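PDB 6U8T: PfhB2 from Pasteurella multocida, which carries a YopT-type cysteine protease domain of a toxin, which probably cleaves host-cell proteins. Local coordinates for the interface of chains A and B. Coordinates in Å, arbitrary orientation; residue numbers count along the deposited sequence, not the author numbering. Chains: chain A/B, PfhB2.

The four contacts belong to one two-fold interface between copies of the YopT domain, and each recurs with the chains exchanged. Contacts 1 and 4, about 16 Å apart between their C-alpha centres, share the long B helix 20-51. Contacts 2 and 3, about 34 Å apart, pair strand 212-219 with the 122-127 region across the chains, with the chain roles exchanged: B strand 212-219 with A in contact 2, A strand 212-219 with B in contact 3. Contacts 2 and 4 are farthest apart, about 51 Å. The exchanged pairing suggests intertwined chains; the structure alone does not establish whether the dimer forms in solution.

Contact 1: the interface of chains A and B. Residues chain A 20, 23, 27; chain B 30-31, 34.
B:His30 points its imidazole at A:Val23 and A:Ile27, and these apolar contacts form the middle of the patch. Both aliphatic tips approach the ring from one side, near CD2 and NE2: CD2 lies 3.6 Å from the terminal methyl CD1 of A:Ile27, while NE2 is 3.7 Å from CG1 of A:Val23. The histidine CG stands anti to the backbone N (chi1 175°), which carries the ring away from its own helix towards chain A. B:Val31 borders the same group more distantly, its CG2 4.4 Å from A:Ile27 CD1.

A second packing contact joins A:Lys20 and B:Gln34, whose side chains cross at about a right angle. The lysine touches with its aliphatic part: CG is 3.3 Å from the amide nitrogen NE2 of B:Gln34.

The polar link runs through water. Water 1 lies in the plane of the imidazole, at its edge, 3.0 Å from B:His30 NE2, and is 2.9 Å from the main-chain oxygen O of A:Lys20. The bridge may help to fix the rotation of the ring beside its hydrophobic neighbours. The lysine ammonium, NZ, is not in contact with the ring but could disfavour a positive charge there.

All six residues lie on the long N-terminal helices, 20-49 of chain A and 20-51 of chain B, which pack here in a roughly antiparallel sense.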
loop_
_atom_site.group_PDB
_atom_site.type_symbol
_atom_site.label_atom_id
_atom_site.label_comp_id
_atom_site.label_asym_id
_atom_site.label_seq_id
_atom_site.Cartn_x
_atom_site.Cartn_y
_atom_site.Cartn_z
ATOM N N LYS A 20 11.331 -6.424 10.496
ATOM C CA LYS A 20 10.567 -5.304 9.882
ATOM C C LYS A 20 9.287 -5.833 9.192
ATOM O O LYS A 20 8.351 -5.044 8.997
ATOM C CB LYS A 20 11.460 -4.485 8.943
ATOM C CG LYS A 20 12.597 -3.786 9.646
ATOM C CD LYS A 20 12.169 -2.935 10.821
ATOM C CE LYS A 20 13.325 -2.778 11.795
ATOM N NZ LYS A 20 13.393 -1.414 12.372
ATOM N N VAL A 23 6.577 -5.717 11.894
ATOM C CA VAL A 23 6.165 -4.282 11.916
ATOM C C VAL A 23 5.211 -4.039 10.756
ATOM O O VAL A 23 4.183 -3.432 10.980
ATOM C CB VAL A 23 7.371 -3.316 11.890
ATOM C CG1 VAL A 23 6.938 -1.867 11.714
ATOM C CG2 VAL A 23 8.263 -3.462 13.131
ATOM N N ILE A 27 1.266 -2.720 10.784
ATOM C CA ILE A 27 0.843 -1.546 9.972
ATOM C C ILE A 27 -0.400 -1.919 9.163
ATOM O O ILE A 27 -1.413 -1.128 9.195
ATOM C CB ILE A 27 2.010 -1.063 9.095
ATOM C CG1 ILE A 27 3.052 -0.364 9.986
ATOM C CG2 ILE A 27 1.516 -0.213 7.925
ATOM C CD1 ILE A 27 4.284 0.113 9.299
ATOM N N HIS B 30 7.374 5.678 7.103
ATOM C CA HIS B 30 8.032 4.438 7.532
ATOM C C HIS B 30 8.181 3.499 6.319
ATOM O O HIS B 30 9.302 3.113 6.001
ATOM C CB HIS B 30 7.277 3.779 8.688
ATOM C CG HIS B 30 7.866 2.457 9.043
ATOM N ND1 HIS B 30 8.876 2.317 9.958
ATOM C CD2 HIS B 30 7.636 1.232 8.531
ATOM C CE1 HIS B 30 9.222 1.037 10.026
ATOM N NE2 HIS B 30 8.491 0.346 9.132
ATOM N N VAL B 31 7.076 3.193 5.654
ATOM C CA VAL B 31 7.022 2.236 4.511
ATOM C C VAL B 31 7.911 2.748 3.360
ATOM O O VAL B 31 8.609 1.947 2.741
ATOM C CB VAL B 31 5.566 2.028 4.055
ATOM C CG1 VAL B 31 5.512 1.292 2.749
ATOM C CG2 VAL B 31 4.757 1.285 5.101
ATOM N N GLN B 34 11.590 2.312 4.536
ATOM C CA GLN B 34 11.839 0.861 4.650
ATOM C C GLN B 34 12.038 0.253 3.244
ATOM O O GLN B 34 12.788 -0.719 3.116
ATOM C CB GLN B 34 10.709 0.220 5.452
ATOM C CG GLN B 34 11.143 -1.069 6.131
ATOM C CD GLN B 34 12.268 -0.836 7.106
ATOM O OE1 GLN B 34 12.262 0.110 7.866
ATOM N NE2 GLN B 34 13.234 -1.729 7.118
HETATM O O HOH W 1 8.144 -2.394 7.886
#

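Contact 2: the interface of chains A and B. Residues chain A 99, 109, 120-122; chain B 217-219.
B:Asn218 meets A:Asp121 through the main chain, its N donating to the carbonyl O of A:Asp121 over 3.1 Å, almost in line with the C=O bond. The same oxygen receives a weak second bond from the side-chain amide ND2 of B:Asn218. That amide faces the A:Asp121 carboxylate with the two planes turned 41° apart. On either side, B strand 212-219 joins chain A by antiparallel bridges, B:Val217 with A:Glu122 of strand 122-127 and B:Tyr219 with the loop residue A:Pro109. A:Pro109 CA lies 3.7 Å from CD2 of the B:Tyr219 ring, out of its plane, and B:Val217 turns CG1 towards the guanidinium NH2 of A:Arg120.

Water 2 fills in between the strands, 2.9 Å from the main-chain O of B:Asn218 and 3.1 Å from NE of A:Arg120, with a weaker approach to A:Asp121 O.

Farther out, A:Asp99, on helix 91-104, holds the guanidinium through a salt bridge. A:Pro109 CB lies over the centre of one guanidinium face, so the proline also covers the arginine. The NE side of this group meets the water, NH2 the carboxylate. A:Asp99 OD1 sits 3.1 Å from A:Arg120 NH2, close to the guanidinium plane, whereas NH2 approaches that oxygen from 46° above the carboxylate plane.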
loop_
_atom_site.group_PDB
_atom_site.type_symbol
_atom_site.label_atom_id
_atom_site.label_comp_id
_atom_site.label_asym_id
_atom_site.label_seq_id
_atom_site.Cartn_x
_atom_site.Cartn_y
_atom_site.Cartn_z
ATOM N N ASP A 99 -24.549 -0.025 3.682
ATOM C CA ASP A 99 -25.731 0.452 2.922
ATOM C C ASP A 99 -27.020 0.030 3.648
ATOM O O ASP A 99 -27.961 0.864 3.704
ATOM C CB ASP A 99 -25.724 -0.061 1.486
ATOM C CG ASP A 99 -26.844 0.569 0.662
ATOM O OD1 ASP A 99 -26.771 1.798 0.415
ATOM O OD2 ASP A 99 -27.802 -0.161 0.331
ATOM N N PRO A 109 -30.853 5.914 -0.572
ATOM C CA PRO A 109 -29.862 5.977 -1.652
ATOM C C PRO A 109 -30.480 6.560 -2.930
ATOM O O PRO A 109 -31.584 6.207 -3.221
ATOM C CB PRO A 109 -29.399 4.524 -1.868
ATOM C CG PRO A 109 -29.988 3.740 -0.687
ATOM C CD PRO A 109 -31.172 4.540 -0.163
ATOM N N ARG A 120 -28.561 2.273 -9.010
ATOM C CA ARG A 120 -27.975 3.083 -7.920
ATOM C C ARG A 120 -27.169 4.226 -8.542
ATOM O O ARG A 120 -26.479 3.996 -9.546
ATOM C CB ARG A 120 -27.147 2.184 -7.002
ATOM C CG ARG A 120 -28.015 1.259 -6.163
ATOM C CD ARG A 120 -28.837 2.051 -5.167
ATOM N NE ARG A 120 -27.916 2.766 -4.279
ATOM C CZ ARG A 120 -27.526 2.334 -3.084
ATOM N NH1 ARG A 120 -27.988 1.203 -2.576
ATOM N NH2 ARG A 120 -26.690 3.062 -2.370
ATOM N N ASP A 121 -27.315 5.436 -7.995
ATOM C CA ASP A 121 -26.492 6.614 -8.380
ATOM C C ASP A 121 -25.177 6.482 -7.611
ATOM O O ASP A 121 -25.026 7.108 -6.582
ATOM C CB ASP A 121 -27.237 7.941 -8.153
ATOM C CG ASP A 121 -26.489 9.157 -8.680
ATOM O OD1 ASP A 121 -25.508 8.974 -9.451
ATOM O OD2 ASP A 121 -26.861 10.286 -8.294
ATOM N N GLU A 122 -24.303 5.608 -8.100
ATOM C CA GLU A 122 -22.887 5.467 -7.712
ATOM C C GLU A 122 -22.039 5.928 -8.897
ATOM O O GLU A 122 -22.416 5.635 -10.054
ATOM C CB GLU A 122 -22.504 4.006 -7.530
ATOM C CG GLU A 122 -23.337 3.188 -6.569
ATOM C CD GLU A 122 -22.655 1.861 -6.221
ATOM O OE1 GLU A 122 -21.846 1.372 -7.036
ATOM O OE2 GLU A 122 -22.915 1.315 -5.123
ATOM N N VAL B 217 -21.067 6.946 -3.433
ATOM C CA VAL B 217 -22.483 6.529 -3.286
ATOM C C VAL B 217 -23.277 7.785 -2.915
ATOM O O VAL B 217 -22.877 8.459 -1.937
ATOM C CB VAL B 217 -22.659 5.403 -2.253
ATOM C CG1 VAL B 217 -24.126 4.975 -2.142
ATOM C CG2 VAL B 217 -21.789 4.217 -2.595
ATOM N N ASN B 218 -24.341 8.080 -3.680
ATOM C CA ASN B 218 -25.151 9.315 -3.507
ATOM C C ASN B 218 -26.402 8.986 -2.701
ATOM O O ASN B 218 -27.080 8.037 -3.039
ATOM C CB ASN B 218 -25.475 9.978 -4.848
ATOM C CG ASN B 218 -24.263 10.658 -5.456
ATOM O OD1 ASN B 218 -23.678 11.564 -4.846
ATOM N ND2 ASN B 218 -23.836 10.201 -6.629
ATOM N N TYR B 219 -26.690 9.780 -1.674
ATOM C CA TYR B 219 -27.948 9.712 -0.888
ATOM C C TYR B 219 -28.662 11.061 -0.988
ATOM O O TYR B 219 -27.981 12.117 -1.040
ATOM C CB TYR B 219 -27.675 9.317 0.562
ATOM C CG TYR B 219 -26.755 8.134 0.717
ATOM C CD1 TYR B 219 -25.379 8.296 0.749
ATOM C CD2 TYR B 219 -27.250 6.840 0.756
ATOM C CE1 TYR B 219 -24.523 7.208 0.847
ATOM C CE2 TYR B 219 -26.408 5.743 0.883
ATOM C CZ TYR B 219 -25.039 5.927 0.930
ATOM O OH TYR B 219 -24.198 4.861 1.056
HETATM O O HOH W 2 -26.923 5.622 -4.710
#

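Contact 3: the interface of chains A and B. Residues chain A 199, 212, 214; chain B 125-127, 135.
A:Phe214 is sandwiched between B:Gly125 and B:Leu135, with chain B covering both faces of its ring. The glycine main chain lies over one face towards the rim, and its CA comes to 3.4 Å from A:Phe214 CE2. Over the opposite face B:Leu135 sets its CA 3.9 Å from the ring centroid in a CH-pi contact. The leucine methyl CD1 reaches back to A:Phe214 CD1 at 3.7 Å, so main chain and side chain of the helix residue share this face. The phenylalanine CG occupies the crowded position between its backbone N and carbonyl carbon (chi1 78°), which places the ring between strand 122-127 and helix 133-140 of chain B.

B:Val127 separates this sandwich from A:Trp199: its CG1 faces A:Phe214 CD2, while CB and CG2 meet CZ2 at the benzo end of the indole, CB lying 4.0 Å from CZ2 and out of the indole plane. The two side chains cross at an oblique angle.

Antiparallel strand pairing between the chains fixes these positions. A:Arg212 and B:Val127 exchange two hydrogen bonds, with B:Val127 N 2.9 Å from A:Arg212 O. One bridge further along, A:Phe214 N donates to B:Gly125 O over 3.1 Å, coming from 40° above the carbonyl plane and away from a lone-pair direction.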
loop_
_atom_site.group_PDB
_atom_site.type_symbol
_atom_site.label_atom_id
_atom_site.label_comp_id
_atom_site.label_asym_id
_atom_site.label_seq_id
_atom_site.Cartn_x
_atom_site.Cartn_y
_atom_site.Cartn_z
ATOM N N TRP A 199 3.437 -16.457 0.917
ATOM C CA TRP A 199 2.718 -15.376 0.204
ATOM C C TRP A 199 1.641 -14.777 1.103
ATOM O O TRP A 199 1.663 -13.545 1.244
ATOM C CB TRP A 199 2.161 -15.878 -1.119
ATOM C CG TRP A 199 1.662 -14.769 -1.974
ATOM C CD1 TRP A 199 0.397 -14.638 -2.460
ATOM C CD2 TRP A 199 2.396 -13.611 -2.406
ATOM N NE1 TRP A 199 0.298 -13.488 -3.190
ATOM C CE2 TRP A 199 1.506 -12.835 -3.180
ATOM C CE3 TRP A 199 3.716 -13.180 -2.266
ATOM C CZ2 TRP A 199 1.881 -11.629 -3.776
ATOM C CZ3 TRP A 199 4.095 -11.988 -2.852
ATOM C CH2 TRP A 199 3.193 -11.236 -3.611
ATOM N N ARG A 212 -0.943 -6.385 -9.068
ATOM C CA ARG A 212 0.120 -5.415 -8.668
ATOM C C ARG A 212 1.365 -5.799 -9.465
ATOM O O ARG A 212 1.520 -6.990 -9.728
ATOM C CB ARG A 212 0.368 -5.439 -7.157
ATOM C CG ARG A 212 -0.880 -5.187 -6.323
ATOM C CD ARG A 212 -0.552 -5.136 -4.852
ATOM N NE ARG A 212 -0.221 -6.450 -4.347
ATOM C CZ ARG A 212 -1.095 -7.430 -4.124
ATOM N NH1 ARG A 212 -2.405 -7.258 -4.339
ATOM N NH2 ARG A 212 -0.647 -8.590 -3.670
ATOM N N PHE A 214 5.316 -6.480 -10.481
ATOM C CA PHE A 214 6.618 -6.927 -9.943
ATOM C C PHE A 214 7.656 -6.695 -11.038
ATOM O O PHE A 214 7.283 -6.575 -12.209
ATOM C CB PHE A 214 6.562 -8.392 -9.500
ATOM C CG PHE A 214 6.632 -9.410 -10.604
ATOM C CD1 PHE A 214 7.838 -9.717 -11.207
ATOM C CD2 PHE A 214 5.491 -10.083 -11.034
ATOM C CE1 PHE A 214 7.908 -10.691 -12.204
ATOM C CE2 PHE A 214 5.548 -11.005 -12.064
ATOM C CZ PHE A 214 6.761 -11.325 -12.628
ATOM N N GLY B 125 5.842 -8.372 -14.739
ATOM C CA GLY B 125 4.561 -9.093 -14.741
ATOM C C GLY B 125 3.705 -8.578 -13.585
ATOM O O GLY B 125 4.009 -7.482 -13.049
ATOM N N THR B 126 2.754 -9.385 -13.138
ATOM C CA THR B 126 1.804 -9.024 -12.075
ATOM C C THR B 126 1.718 -10.178 -11.105
ATOM O O THR B 126 1.957 -11.324 -11.491
ATOM C CB THR B 126 0.397 -8.725 -12.628
ATOM O OG1 THR B 126 -0.024 -9.885 -13.372
ATOM C CG2 THR B 126 0.336 -7.473 -13.483
ATOM N N VAL B 127 1.338 -9.852 -9.887
ATOM C CA VAL B 127 0.968 -10.806 -8.805
ATOM C C VAL B 127 -0.456 -10.451 -8.363
ATOM O O VAL B 127 -0.932 -9.339 -8.685
ATOM C CB VAL B 127 1.941 -10.681 -7.618
ATOM C CG1 VAL B 127 3.331 -11.162 -7.974
ATOM C CG2 VAL B 127 1.983 -9.274 -7.066
ATOM N N LEU B 135 5.640 -14.557 -11.205
ATOM C CA LEU B 135 6.737 -14.067 -10.323
ATOM C C LEU B 135 7.690 -15.221 -10.013
ATOM O O LEU B 135 8.911 -15.027 -10.130
ATOM C CB LEU B 135 6.165 -13.524 -9.016
ATOM C CG LEU B 135 7.181 -13.213 -7.916
ATOM C CD1 LEU B 135 8.136 -12.111 -8.353
ATOM C CD2 LEU B 135 6.487 -12.830 -6.620
#

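Contact 4: the interface of chains A and B. Residues chain A 14, 16, 175, 177; chain B 41, 61-62, 70.
A:Phe14 and B:Tyr62 stack face to face, their centroids 3.8 Å apart and their planes turned by 9°; this is the tight part of the contact. CD2 of the phenylalanine comes within 3.3 Å of the tyrosine CE1, and each ring has an atom of the other over its centre. A:Phe14 CG is anti to the backbone N (chi1 -179°), which extends the ring out to its partner. B:Leu70 adds its CD2 methyl at the edge of the tyrosine ring and 3.9 Å from A:Phe14 CZ. B:Tyr62 OH passes along A:Phe175, 3.6 Å from CE1, and the CG2 methyl of B:Thr41 meets that phenylalanine at its edge, in plane, 3.6 Å from CZ.

The looser side is bridged by water. Water 3 lies 2.9 Å from the phenol OH of A:Tyr16 and 3.0 Å from the hydroxyl OG1 of B:Thr41, so the threonine gives its methyl to the aromatic cluster and its hydroxyl to the bridging water.

Chain B helix 20-51 here faces the end of chain A strand 171-176 and the segment around strand 14-15. B:Thr41 precedes a cysteine, and A:Phe175 and A:Pro177 flank an aspartate. That cysteine and that aspartate probably belong to the Cys-His-Asp triad of the family, so the active site may draw on both chains.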
loop_
_atom_site.group_PDB
_atom_site.type_symbol
_atom_site.label_atom_id
_atom_site.label_comp_id
_atom_site.label_asym_id
_atom_site.label_seq_id
_atom_site.Cartn_x
_atom_site.Cartn_y
_atom_site.Cartn_z
ATOM N N PHE A 14 19.499 -17.378 8.321
ATOM C CA PHE A 14 19.609 -16.117 9.088
ATOM C C PHE A 14 18.193 -15.648 9.409
ATOM O O PHE A 14 17.283 -15.702 8.541
ATOM C CB PHE A 14 20.358 -15.030 8.308
ATOM C CG PHE A 14 20.512 -13.725 9.062
ATOM C CD1 PHE A 14 21.409 -13.595 10.123
ATOM C CD2 PHE A 14 19.731 -12.627 8.731
ATOM C CE1 PHE A 14 21.518 -12.397 10.830
ATOM C CE2 PHE A 14 19.865 -11.415 9.408
ATOM C CZ PHE A 14 20.755 -11.302 10.466
ATOM N N TYR A 16 16.344 -12.222 11.237
ATOM C CA TYR A 16 16.539 -10.868 11.853
ATOM C C TYR A 16 15.879 -10.872 13.221
ATOM O O TYR A 16 14.696 -11.267 13.351
ATOM C CB TYR A 16 15.912 -9.747 11.045
ATOM C CG TYR A 16 16.680 -9.228 9.869
ATOM C CD1 TYR A 16 16.549 -9.826 8.639
ATOM C CD2 TYR A 16 17.378 -8.031 9.948
ATOM C CE1 TYR A 16 17.208 -9.334 7.523
ATOM C CE2 TYR A 16 18.008 -7.494 8.827
ATOM C CZ TYR A 16 17.929 -8.157 7.613
ATOM O OH TYR A 16 18.550 -7.644 6.507
ATOM N N PHE A 175 16.106 -14.285 0.035
ATOM C CA PHE A 175 16.431 -13.314 1.099
ATOM C C PHE A 175 15.360 -12.221 1.133
ATOM O O PHE A 175 15.102 -11.566 0.089
ATOM C CB PHE A 175 17.833 -12.745 0.919
ATOM C CG PHE A 175 18.162 -11.647 1.889
ATOM C CD1 PHE A 175 18.503 -11.946 3.190
ATOM C CD2 PHE A 175 18.121 -10.325 1.488
ATOM C CE1 PHE A 175 18.807 -10.932 4.084
ATOM C CE2 PHE A 175 18.459 -9.320 2.374
ATOM C CZ PHE A 175 18.790 -9.624 3.673
ATOM N N PRO A 177 14.789 -8.918 3.515
ATOM C CA PRO A 177 15.339 -8.097 4.589
ATOM C C PRO A 177 14.358 -7.844 5.739
ATOM O O PRO A 177 14.793 -7.361 6.780
ATOM C CB PRO A 177 15.694 -6.749 3.977
ATOM C CG PRO A 177 15.425 -6.879 2.462
ATOM C CD PRO A 177 14.805 -8.241 2.205
ATOM N N THR B 41 19.704 -3.179 1.208
ATOM C CA THR B 41 20.127 -4.437 1.856
ATOM C C THR B 41 20.210 -5.559 0.812
ATOM O O THR B 41 21.201 -6.270 0.827
ATOM C CB THR B 41 19.192 -4.902 2.973
ATOM O OG1 THR B 41 19.042 -3.861 3.936
ATOM C CG2 THR B 41 19.733 -6.169 3.631
HETATM N N MSE B 61 27.671 -11.074 5.908
HETATM C CA MSE B 61 27.217 -9.782 6.407
HETATM C C MSE B 61 26.619 -9.909 7.807
HETATM O O MSE B 61 26.263 -8.895 8.416
HETATM C CB MSE B 61 26.090 -9.167 5.583
HETATM C CG MSE B 61 26.190 -9.249 4.090
HETATM SE SE MSE B 61 24.639 -8.213 3.421
HETATM C CE MSE B 61 22.931 -8.609 4.274
ATOM N N TYR B 62 26.536 -11.145 8.313
ATOM C CA TYR B 62 25.890 -11.461 9.573
ATOM C C TYR B 62 26.904 -11.423 10.715
ATOM O O TYR B 62 27.994 -11.984 10.557
ATOM C CB TYR B 62 25.170 -12.811 9.451
ATOM C CG TYR B 62 24.213 -12.872 8.271
ATOM C CD1 TYR B 62 23.321 -11.833 8.005
ATOM C CD2 TYR B 62 24.206 -13.962 7.409
ATOM C CE1 TYR B 62 22.437 -11.896 6.942
ATOM C CE2 TYR B 62 23.320 -14.050 6.355
ATOM C CZ TYR B 62 22.454 -13.001 6.107
ATOM O OH TYR B 62 21.628 -13.014 5.039
ATOM N N LEU B 70 23.015 -7.720 11.525
ATOM C CA LEU B 70 24.037 -7.500 10.480
ATOM C C LEU B 70 25.267 -6.921 11.174
ATOM O O LEU B 70 25.120 -6.365 12.261
ATOM C CB LEU B 70 23.489 -6.566 9.400
ATOM C CG LEU B 70 22.193 -6.977 8.686
ATOM C CD1 LEU B 70 21.986 -6.064 7.477
ATOM C CD2 LEU B 70 22.203 -8.434 8.222
HETATM O O HOH W 3 18.514 -4.787 6.709
#